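Local coordinates for protein lactate racemase (PDB 2YJG) that interconverts the D- and L-isomers of lactate, using a nickel-pincer cofactor derived from nicotinic acid mononucleotide, at residues A[15-19]-A[20-24]; A[184-187]-A[188-192]; A[191-194]-A[195-199]. All coordinates share one frame; numbering follows the deposited sequence.

Contact 1. Residues A[15-19]-A[20-24]; sequences FDLPD and ERIQG
With chi1 close to 180° (-179°), Leu17 brings its isobutyl end up to Ile22, whose CG1 lies beside its own backbone N (chi1 -61°), and the two branched chains meet inside a tight 3-10 corner. CD2 of Leu17 lies 3.9 Å from CG1 of Ile22, the two side chains crossing at a slant. The corner carries the chain from strand 11-16 of a two-stranded antiparallel sheet into strand 22-25 at the border of the parallel sheet. Two successive backbone bonds spanning three residues fold it: Arg21 N donates to Pro18 O at 2.9 Å and Ile22 N to Asp19 O at 3.0 Å. The Pro18 ring and the start of the Arg21 chain lie alongside each other, CG of Pro18 to CG of Arg21 at 4.1 Å. Beyond that, NH1 of Arg21 forms a salt bridge with Glu403 and NH2 a hydrogen bond to Ser410 O, while Asp19 OD1 hydrogen-bonds the backbone N of Ala2. Leu17, buried, packs on Ile412 of strand 412-415 and Leu399 of helix 395-405. At the far end of Ile22, CD1 comes to rest 3.8 Å from Leu17 O.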
ATOM      1  N   PHE A  15      36.157  20.724  14.711  1.00 28.70           N
ATOM      2  CA  PHE A  15      36.598  22.020  15.098  1.00 29.11           C
ATOM      3  C   PHE A  15      37.476  21.870  16.309  1.00 28.36           C
ATOM      4  O   PHE A  15      37.032  21.319  17.304  1.00 27.11           O
ATOM      5  CB  PHE A  15      35.392  22.857  15.457  1.00 29.94           C
ATOM      6  CG  PHE A  15      35.695  24.298  15.638  1.00 32.54           C
ATOM      7  CD1 PHE A  15      36.529  24.968  14.734  1.00 37.90           C
ATOM      8  CD2 PHE A  15      35.129  25.008  16.689  1.00 35.86           C
ATOM      9  CE1 PHE A  15      36.813  26.315  14.884  1.00 37.65           C
ATOM     10  CE2 PHE A  15      35.391  26.358  16.837  1.00 36.20           C
ATOM     11  CZ  PHE A  15      36.234  27.013  15.931  1.00 37.90           C
ATOM     12  N   ASP A  16      38.688  22.393  16.223  1.00 28.76           N
ATOM     13  CA  ASP A  16      39.572  22.462  17.388  1.00 28.96           C
ATOM     14  C   ASP A  16      39.353  23.758  18.101  1.00 27.11           C
ATOM     15  O   ASP A  16      39.697  24.797  17.559  1.00 28.57           O
ATOM     16  CB  ASP A  16      41.004  22.401  16.917  1.00 30.24           C
ATOM     17  CG  ASP A  16      41.952  22.069  18.014  1.00 33.94           C
ATOM     18  OD1 ASP A  16      41.550  22.185  19.185  1.00 36.94           O
ATOM     19  OD2 ASP A  16      43.111  21.707  17.684  1.00 41.26           O
ATOM     20  N   LEU A  17      38.772  23.722  19.302  1.00 25.04           N
ATOM     21  CA  LEU A  17      38.514  24.945  20.068  1.00 23.77           C
ATOM     22  C   LEU A  17      39.310  24.882  21.384  1.00 22.90           C
ATOM     23  O   LEU A  17      39.091  23.950  22.171  1.00 22.62           O
ATOM     24  CB  LEU A  17      37.022  25.065  20.420  1.00 23.79           C
ATOM     25  CG  LEU A  17      36.597  26.292  21.190  1.00 21.94           C
ATOM     26  CD1 LEU A  17      36.987  27.647  20.527  1.00 21.08           C
ATOM     27  CD2 LEU A  17      35.054  26.124  21.391  1.00 20.57           C
ATOM     28  N   PRO A  18      40.185  25.851  21.625  1.00 22.71           N
ATOM     29  CA  PRO A  18      41.028  25.733  22.803  1.00 22.28           C
ATOM     30  C   PRO A  18      40.262  25.677  24.118  1.00 21.62           C
ATOM     31  O   PRO A  18      39.356  26.517  24.368  1.00 17.91           O
ATOM     32  CB  PRO A  18      41.892  26.986  22.761  1.00 24.41           C
ATOM     33  CG  PRO A  18      41.511  27.751  21.506  1.00 25.31           C
ATOM     34  CD  PRO A  18      40.702  26.855  20.677  1.00 23.37           C
ATOM     35  N   ASP A  19      40.644  24.717  24.972  1.00 19.07           N
ATOM     36  CA  ASP A  19      39.909  24.477  26.210  1.00 20.08           C
ATOM     37  C   ASP A  19      39.716  25.738  27.059  1.00 19.14           C
ATOM     38  O   ASP A  19      38.680  25.916  27.703  1.00 17.61           O
ATOM     39  CB  ASP A  19      40.641  23.413  27.074  1.00 20.01           C
ATOM     40  CG  ASP A  19      40.737  22.030  26.417  1.00 22.05           C
ATOM     41  OD1 ASP A  19      39.882  21.591  25.589  1.00 18.56           O
ATOM     42  OD2 ASP A  19      41.682  21.304  26.802  1.00 23.14           O
ATOM     43  N   GLU A  20      40.695  26.642  27.055  1.00 19.57           N
ATOM     44  CA  GLU A  20      40.628  27.857  27.884  1.00 20.31           C
ATOM     45  C   GLU A  20      39.475  28.806  27.491  1.00 20.74           C
ATOM     46  O   GLU A  20      38.998  29.594  28.320  1.00 21.44           O
ATOM     47  CB  GLU A  20      41.956  28.640  27.883  1.00 20.87           C
ATOM     48  CG  GLU A  20      42.480  29.094  26.514  1.00 24.75           C
ATOM     49  CD  GLU A  20      43.147  30.499  26.502  1.00 30.05           C
ATOM     50  OE1 GLU A  20      43.056  31.282  27.474  1.00 35.98           O
ATOM     51  OE2 GLU A  20      43.756  30.864  25.480  1.00 37.45           O
ATOM     52  N   ARG A  21      39.044  28.691  26.242  1.00 21.69           N
ATOM     53  CA  ARG A  21      37.877  29.399  25.689  1.00 22.18           C
ATOM     54  C   ARG A  21      36.499  28.788  26.006  1.00 21.68           C
ATOM     55  O   ARG A  21      35.495  29.418  25.680  1.00 20.59           O
ATOM     56  CB  ARG A  21      38.001  29.536  24.159  1.00 22.73           C
ATOM     57  CG  ARG A  21      39.240  30.346  23.654  1.00 25.24           C
ATOM     58  CD  ARG A  21      39.242  31.807  24.107  1.00 29.65           C
ATOM     59  NE  ARG A  21      38.025  32.531  23.759  1.00 33.73           N
ATOM     60  CZ  ARG A  21      37.724  32.964  22.540  1.00 35.05           C
ATOM     61  NH1 ARG A  21      38.559  32.752  21.517  1.00 35.09           N
ATOM     62  NH2 ARG A  21      36.568  33.597  22.338  1.00 35.00           N
ATOM     63  N   ILE A  22      36.439  27.610  26.674  1.00 19.62           N
ATOM     64  CA  ILE A  22      35.206  26.852  26.832  1.00 18.64           C
ATOM     65  C   ILE A  22      34.617  27.018  28.201  1.00 18.35           C
ATOM     66  O   ILE A  22      35.268  26.719  29.217  1.00 19.22           O
ATOM     67  CB  ILE A  22      35.419  25.357  26.546  1.00 17.91           C
ATOM     68  CG1 ILE A  22      35.880  25.161  25.102  1.00 16.82           C
ATOM     69  CG2 ILE A  22      34.109  24.525  26.803  1.00 18.52           C
ATOM     70  CD1 ILE A  22      36.271  23.740  24.763  1.00 19.40           C
ATOM     71  N   GLN A  23      33.379  27.478  28.248  1.00 16.53           N
ATOM     72  CA  GLN A  23      32.658  27.508  29.469  1.00 15.81           C
ATOM     73  C   GLN A  23      32.358  26.066  29.797  1.00 15.39           C
ATOM     74  O   GLN A  23      32.942  25.460  30.738  1.00 14.77           O
ATOM     75  CB  GLN A  23      31.403  28.397  29.364  1.00 13.77           C
ATOM     76  CG  GLN A  23      30.710  28.648  30.680  1.00 16.59           C
ATOM     77  CD  GLN A  23      31.472  29.530  31.617  1.00 18.89           C
ATOM     78  OE1 GLN A  23      31.744  30.687  31.315  1.00 20.58           O
ATOM     79  NE2 GLN A  23      31.847  28.976  32.793  1.00 18.98           N
ATOM     80  N   GLY A  24      31.473  25.479  29.014  1.00 15.38           N
ATOM     81  CA  GLY A  24      31.063  24.121  29.194  1.00 15.18           C
ATOM     82  C   GLY A  24      30.719  23.538  27.813  1.00 16.03           C
ATOM     83  O   GLY A  24      30.433  24.286  26.865  1.00 14.83           O
TER

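Contact 2. Residues A[184-187]-A[188-192]; sequences KSIL and PGIAS. With EDO (1,2-ethanediol), chain F.
Lys184 and Pro188 meet where the loop doubles back on itself, and the backbone does most of the folding. Gly189 N donates to Lys184 O at 3.0 Å, and Ile190 N to Ile186 O at 3.1 Å. Between these bonds the Leu187-Pro188 peptide is cis, within the tight bend; a type I turn from Pro188 to Ala191 follows, with Ala191 N on Pro188 O. Gly189 also brings its CA to 3.5 Å from Ser185 O, a C-H...O contact. A beta carbon at this position would run into the carbonyl oxygens of Ser185 and Lys184, which suits it to glycine.

The apolar contacts fall on different parts of this bend. CD1 of Leu187 touches CB of Ala191 at 3.6 Å, while Ile186 and Ile190 run side by side and meet through their CD1 methyls at 4.2 Å. The Lys184 chain, bent at chi3 (81°), lays CE 3.6 Å from CD of Pro188.

The polar end is NZ of Lys184, which donates to O1 of a 1,2-ethanediol at 2.7 Å. By similarity this lysine carries the nickel-pincer nucleotide covalently; His174 and a sulfate lie close to its side chain in this apoprotein, diol and sulfate both probably from the crystallisation liquor. With an alanine here, the cofactor would probably lose its covalent anchor, Pro188 CD and CG the packing of the CE end, and O1 of the diol its donor.

Around the loop, Ile186 packs on Ala227 and Ala228 of helix 219-230 and on Leu165 of strand 164-170, and Ile190 on Ile69 of strand 66-71.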
ATOM      1  N   LYS A 184      -0.699  15.546  21.500  1.00 14.61           N
ATOM      2  CA  LYS A 184      -0.452  16.061  20.134  1.00 15.42           C
ATOM      3  C   LYS A 184      -1.001  15.192  19.003  1.00 15.88           C
ATOM      4  O   LYS A 184      -1.155  15.650  17.845  1.00 16.43           O
ATOM      5  CB  LYS A 184       1.042  16.367  19.887  1.00 16.49           C
ATOM      6  CG  LYS A 184       1.442  17.739  20.355  1.00 18.37           C
ATOM      7  CD  LYS A 184       2.820  18.233  19.845  1.00 18.26           C
ATOM      8  CE  LYS A 184       2.737  18.780  18.448  1.00 21.13           C
ATOM      9  NZ  LYS A 184       4.038  19.358  18.094  1.00 21.12           N
ATOM     10  N   SER A 185      -1.279  13.938  19.308  1.00 15.53           N
ATOM     11  CA  SER A 185      -2.007  13.088  18.358  1.00 14.36           C
ATOM     12  C   SER A 185      -3.413  13.671  18.049  1.00 15.01           C
ATOM     13  O   SER A 185      -3.978  13.362  17.005  1.00 14.19           O
ATOM     14  CB  SER A 185      -2.097  11.655  18.877  1.00 14.28           C
ATOM     15  OG  SER A 185      -0.802  11.078  18.961  1.00 15.37           O
ATOM     16  N   ILE A 186      -3.989  14.446  18.973  1.00 15.32           N
ATOM     17  CA  ILE A 186      -5.282  15.056  18.766  1.00 15.22           C
ATOM     18  C   ILE A 186      -5.145  16.449  18.174  1.00 14.83           C
ATOM     19  O   ILE A 186      -5.666  16.691  17.102  1.00 14.40           O
ATOM     20  CB  ILE A 186      -6.123  15.123  20.031  1.00 16.50           C
ATOM     21  CG1 ILE A 186      -6.154  13.750  20.714  1.00 16.39           C
ATOM     22  CG2 ILE A 186      -7.491  15.777  19.737  1.00 11.62           C
ATOM     23  CD1 ILE A 186      -6.883  12.606  19.927  1.00 16.62           C
ATOM     24  N   LEU A 187      -4.430  17.346  18.862  1.00 14.87           N
ATOM     25  CA  LEU A 187      -4.244  18.703  18.379  1.00 14.80           C
ATOM     26  C   LEU A 187      -2.726  18.965  18.420  1.00 14.94           C
ATOM     27  O   LEU A 187      -2.140  19.011  19.489  1.00 14.68           O
ATOM     28  CB  LEU A 187      -5.010  19.683  19.271  1.00 14.76           C
ATOM     29  CG  LEU A 187      -4.930  21.184  18.993  1.00 17.30           C
ATOM     30  CD1 LEU A 187      -5.501  21.541  17.633  1.00 20.04           C
ATOM     31  CD2 LEU A 187      -5.569  22.030  20.128  1.00 16.91           C
ATOM     32  N   PRO A 188      -2.072  19.075  17.247  1.00 16.45           N
ATOM     33  CA  PRO A 188      -2.672  19.225  15.939  1.00 15.11           C
ATOM     34  C   PRO A 188      -3.063  17.972  15.138  1.00 15.13           C
ATOM     35  O   PRO A 188      -3.680  18.105  14.067  1.00 15.02           O
ATOM     36  CB  PRO A 188      -1.608  20.009  15.194  1.00 16.23           C
ATOM     37  CG  PRO A 188      -0.230  19.463  15.800  1.00 18.06           C
ATOM     38  CD  PRO A 188      -0.591  19.009  17.189  1.00 17.96           C
ATOM     39  N   GLY A 189      -2.696  16.780  15.586  1.00 14.21           N
ATOM     40  CA  GLY A 189      -2.591  15.638  14.697  1.00 14.26           C
ATOM     41  C   GLY A 189      -3.802  15.286  13.843  1.00 14.78           C
ATOM     42  O   GLY A 189      -3.658  14.961  12.642  1.00 15.73           O
ATOM     43  N   ILE A 190      -4.986  15.374  14.424  1.00 15.88           N
ATOM     44  CA  ILE A 190      -6.238  15.030  13.688  1.00 15.53           C
ATOM     45  C   ILE A 190      -7.250  16.182  13.751  1.00 16.40           C
ATOM     46  O   ILE A 190      -8.417  15.951  13.715  1.00 16.28           O
ATOM     47  CB  ILE A 190      -6.862  13.700  14.160  1.00 15.30           C
ATOM     48  CG1 ILE A 190      -7.315  13.728  15.667  1.00 14.34           C
ATOM     49  CG2 ILE A 190      -5.919  12.547  13.831  1.00 14.15           C
ATOM     50  CD1 ILE A 190      -8.293  12.574  16.013  1.00 16.21           C
ATOM     51  N   ALA A 191      -6.761  17.410  13.858  1.00 16.50           N
ATOM     52  CA  ALA A 191      -7.595  18.622  13.982  1.00 16.96           C
ATOM     53  C   ALA A 191      -7.742  19.317  12.664  1.00 15.91           C
ATOM     54  O   ALA A 191      -7.010  19.039  11.695  1.00 16.35           O
ATOM     55  CB  ALA A 191      -6.958  19.626  14.956  1.00 16.25           C
ATOM     56  N   SER A 192      -8.692  20.241  12.626  1.00 18.72           N
ATOM     57  CA  SER A 192      -8.918  21.072  11.413  1.00 18.53           C
ATOM     58  C   SER A 192      -7.803  22.060  11.204  1.00 19.63           C
ATOM     59  O   SER A 192      -7.168  22.495  12.186  1.00 17.76           O
ATOM     60  CB  SER A 192     -10.233  21.838  11.538  1.00 18.96           C
ATOM     61  OG  SER A 192     -10.164  22.820  12.543  1.00 16.30           O
TER
HETATM   62  C1  EDO F1430       4.574  21.010  14.649  1.00 42.04           C
HETATM   63  O1  EDO F1430       3.789  20.324  15.632  1.00 40.05           O
HETATM   64  C2  EDO F1430       4.977  22.377  15.149  1.00 41.08           C
HETATM   65  O2  EDO F1430       4.580  23.346  14.175  1.00 41.45           O

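Contact 3. Residues A[191-194]-A[195-199]; sequences ASVQ and CILAN
Ser192 OG is gripped by two partners, Cys195 N, which donates to it at 3.2 Å, and OE1 of Glu154 from strand 152-156. A chi1 of 68° turns the hydroxyl to Cys195 N, three residues on, and that bond makes Ser192 the N-cap of helix 193-198. Its own carbonyl opens the helical bonding: Ile196 N donates to Ser192 O at 3.0 Å. Leu197 N to Val193 O, at 2.9 Å and 169°, and Ala198 N to Gln194 O continue the four-residue pattern.

The side chains pack along the same turn. CB of Ala191, just ahead of the cap, rests 3.9 Å from CG1 of Ile196, whose CD1 stretches back to 3.6 Å from Ala191 O. Val193 and Leu197 lie alongside each other, pointing the same way, with CG1 of Val193 3.9 Å from CD1 of Leu197; Val193 also packs on Phe107. Ile196 covers Pro188 and approaches the side chain of His200, which by similarity binds the cofactor nickel.

Glu154 therefore stands at the amino end of a helix, bonded to the capping hydroxyl and, through its backbone, to Ser192; the partial positive charge of that end is likely to favour a carboxylate there.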
ATOM      1  N   ALA A 191      -6.761  17.410  13.858  1.00 16.50           N
ATOM      2  CA  ALA A 191      -7.595  18.622  13.982  1.00 16.96           C
ATOM      3  C   ALA A 191      -7.742  19.317  12.664  1.00 15.91           C
ATOM      4  O   ALA A 191      -7.010  19.039  11.695  1.00 16.35           O
ATOM      5  CB  ALA A 191      -6.958  19.626  14.956  1.00 16.25           C
ATOM      6  N   SER A 192      -8.692  20.241  12.626  1.00 18.72           N
ATOM      7  CA  SER A 192      -8.918  21.072  11.413  1.00 18.53           C
ATOM      8  C   SER A 192      -7.803  22.060  11.204  1.00 19.63           C
ATOM      9  O   SER A 192      -7.168  22.495  12.186  1.00 17.76           O
ATOM     10  CB  SER A 192     -10.233  21.838  11.538  1.00 18.96           C
ATOM     11  OG  SER A 192     -10.164  22.820  12.543  1.00 16.30           O
ATOM     12  N   VAL A 193      -7.547  22.443   9.941  1.00 19.30           N
ATOM     13  CA  VAL A 193      -6.418  23.370   9.666  1.00 20.24           C
ATOM     14  C   VAL A 193      -6.602  24.657  10.520  1.00 20.81           C
ATOM     15  O   VAL A 193      -5.647  25.192  11.039  1.00 18.39           O
ATOM     16  CB  VAL A 193      -6.208  23.718   8.174  1.00 20.79           C
ATOM     17  CG1 VAL A 193      -5.060  24.704   8.000  1.00 23.11           C
ATOM     18  CG2 VAL A 193      -5.927  22.482   7.339  1.00 27.06           C
ATOM     19  N   GLN A 194      -7.833  25.126  10.669  1.00 21.29           N
ATOM     20  CA  GLN A 194      -8.091  26.364  11.423  1.00 21.72           C
ATOM     21  C   GLN A 194      -7.735  26.199  12.876  1.00 19.05           C
ATOM     22  O   GLN A 194      -7.128  27.076  13.473  1.00 18.44           O
ATOM     23  CB  GLN A 194      -9.563  26.777  11.269  1.00 22.41           C
ATOM     24  CG  GLN A 194      -9.950  28.139  11.873  1.00 29.37           C
ATOM     25  CD  GLN A 194     -11.406  28.651  11.473  1.00 35.42           C
ATOM     26  OE1 GLN A 194     -11.990  28.240  10.454  1.00 40.46           O
ATOM     27  NE2 GLN A 194     -11.953  29.570  12.287  1.00 40.01           N
ATOM     28  N   CYS A 195      -8.083  25.059  13.470  1.00 17.36           N
ATOM     29  CA  CYS A 195      -7.738  24.827  14.843  1.00 17.67           C
ATOM     30  C   CYS A 195      -6.231  24.740  15.004  1.00 16.08           C
ATOM     31  O   CYS A 195      -5.687  25.224  15.979  1.00 16.53           O
ATOM     32  CB  CYS A 195      -8.385  23.550  15.369  1.00 17.42           C
ATOM     33  SG  CYS A 195     -10.209  23.639  15.547  1.00 24.53           S
ATOM     34  N   ILE A 196      -5.557  24.134  14.036  1.00 15.63           N
ATOM     35  CA  ILE A 196      -4.111  23.989  14.110  1.00 14.69           C
ATOM     36  C   ILE A 196      -3.461  25.359  14.090  1.00 14.93           C
ATOM     37  O   ILE A 196      -2.619  25.679  14.912  1.00 13.96           O
ATOM     38  CB  ILE A 196      -3.580  23.086  12.976  1.00 15.17           C
ATOM     39  CG1 ILE A 196      -4.138  21.649  13.156  1.00 15.94           C
ATOM     40  CG2 ILE A 196      -2.097  23.071  12.997  1.00 14.83           C
ATOM     41  CD1 ILE A 196      -3.842  20.633  11.985  1.00 16.45           C
ATOM     42  N   LEU A 197      -3.843  26.182  13.139  1.00 13.27           N
ATOM     43  CA  LEU A 197      -3.242  27.504  13.031  1.00 12.55           C
ATOM     44  C   LEU A 197      -3.518  28.295  14.307  1.00 13.62           C
ATOM     45  O   LEU A 197      -2.609  28.956  14.835  1.00 15.15           O
ATOM     46  CB  LEU A 197      -3.800  28.202  11.774  1.00 12.94           C
ATOM     47  CG  LEU A 197      -3.311  27.673  10.461  1.00 13.22           C
ATOM     48  CD1 LEU A 197      -3.995  28.243   9.208  1.00 17.16           C
ATOM     49  CD2 LEU A 197      -1.802  27.936  10.271  1.00 13.42           C
ATOM     50  N   ALA A 198      -4.707  28.214  14.867  1.00 12.98           N
ATOM     51  CA  ALA A 198      -5.065  28.973  16.105  1.00 14.20           C
ATOM     52  C   ALA A 198      -4.191  28.550  17.282  1.00 12.74           C
ATOM     53  O   ALA A 198      -3.832  29.362  18.123  1.00 12.85           O
ATOM     54  CB  ALA A 198      -6.560  28.800  16.487  1.00 14.63           C
ATOM     55  N   ASN A 199      -3.806  27.273  17.296  1.00 12.89           N
ATOM     56  CA  ASN A 199      -2.963  26.703  18.327  1.00 12.29           C
ATOM     57  C   ASN A 199      -1.491  27.208  18.179  1.00 14.03           C
ATOM     58  O   ASN A 199      -0.657  26.976  19.066  1.00 16.21           O
ATOM     59  CB  ASN A 199      -3.106  25.176  18.326  1.00 13.46           C
ATOM     60  CG  ASN A 199      -2.466  24.503  19.531  1.00 14.59           C
ATOM     61  OD1 ASN A 199      -1.566  23.681  19.340  1.00 14.26           O
ATOM     62  ND2 ASN A 199      -2.888  24.858  20.746  1.00 13.20           N
TER

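Contacts 2 and 3 are consecutive along the chain, share Ala191 and Ser192, and have centres 8 Å apart; contact 1 sits on the far side of the chain's centre, about 43 and 45 Å from theirs. All three are local folds, in different surroundings. Contact 1 is a surface corner between two sheets, with charged side chains that find partners outside it. Contact 2 is buried and irregular, held by backbone bonds and apolar packing next to the lysine that probably carries the cofactor, whereas contact 3, partly buried, settles into regular helical bonds behind a serine cap. Pro188 O meets Ile196 CD1 at 3.3 Å, joining loop to helix near the probable nickel site.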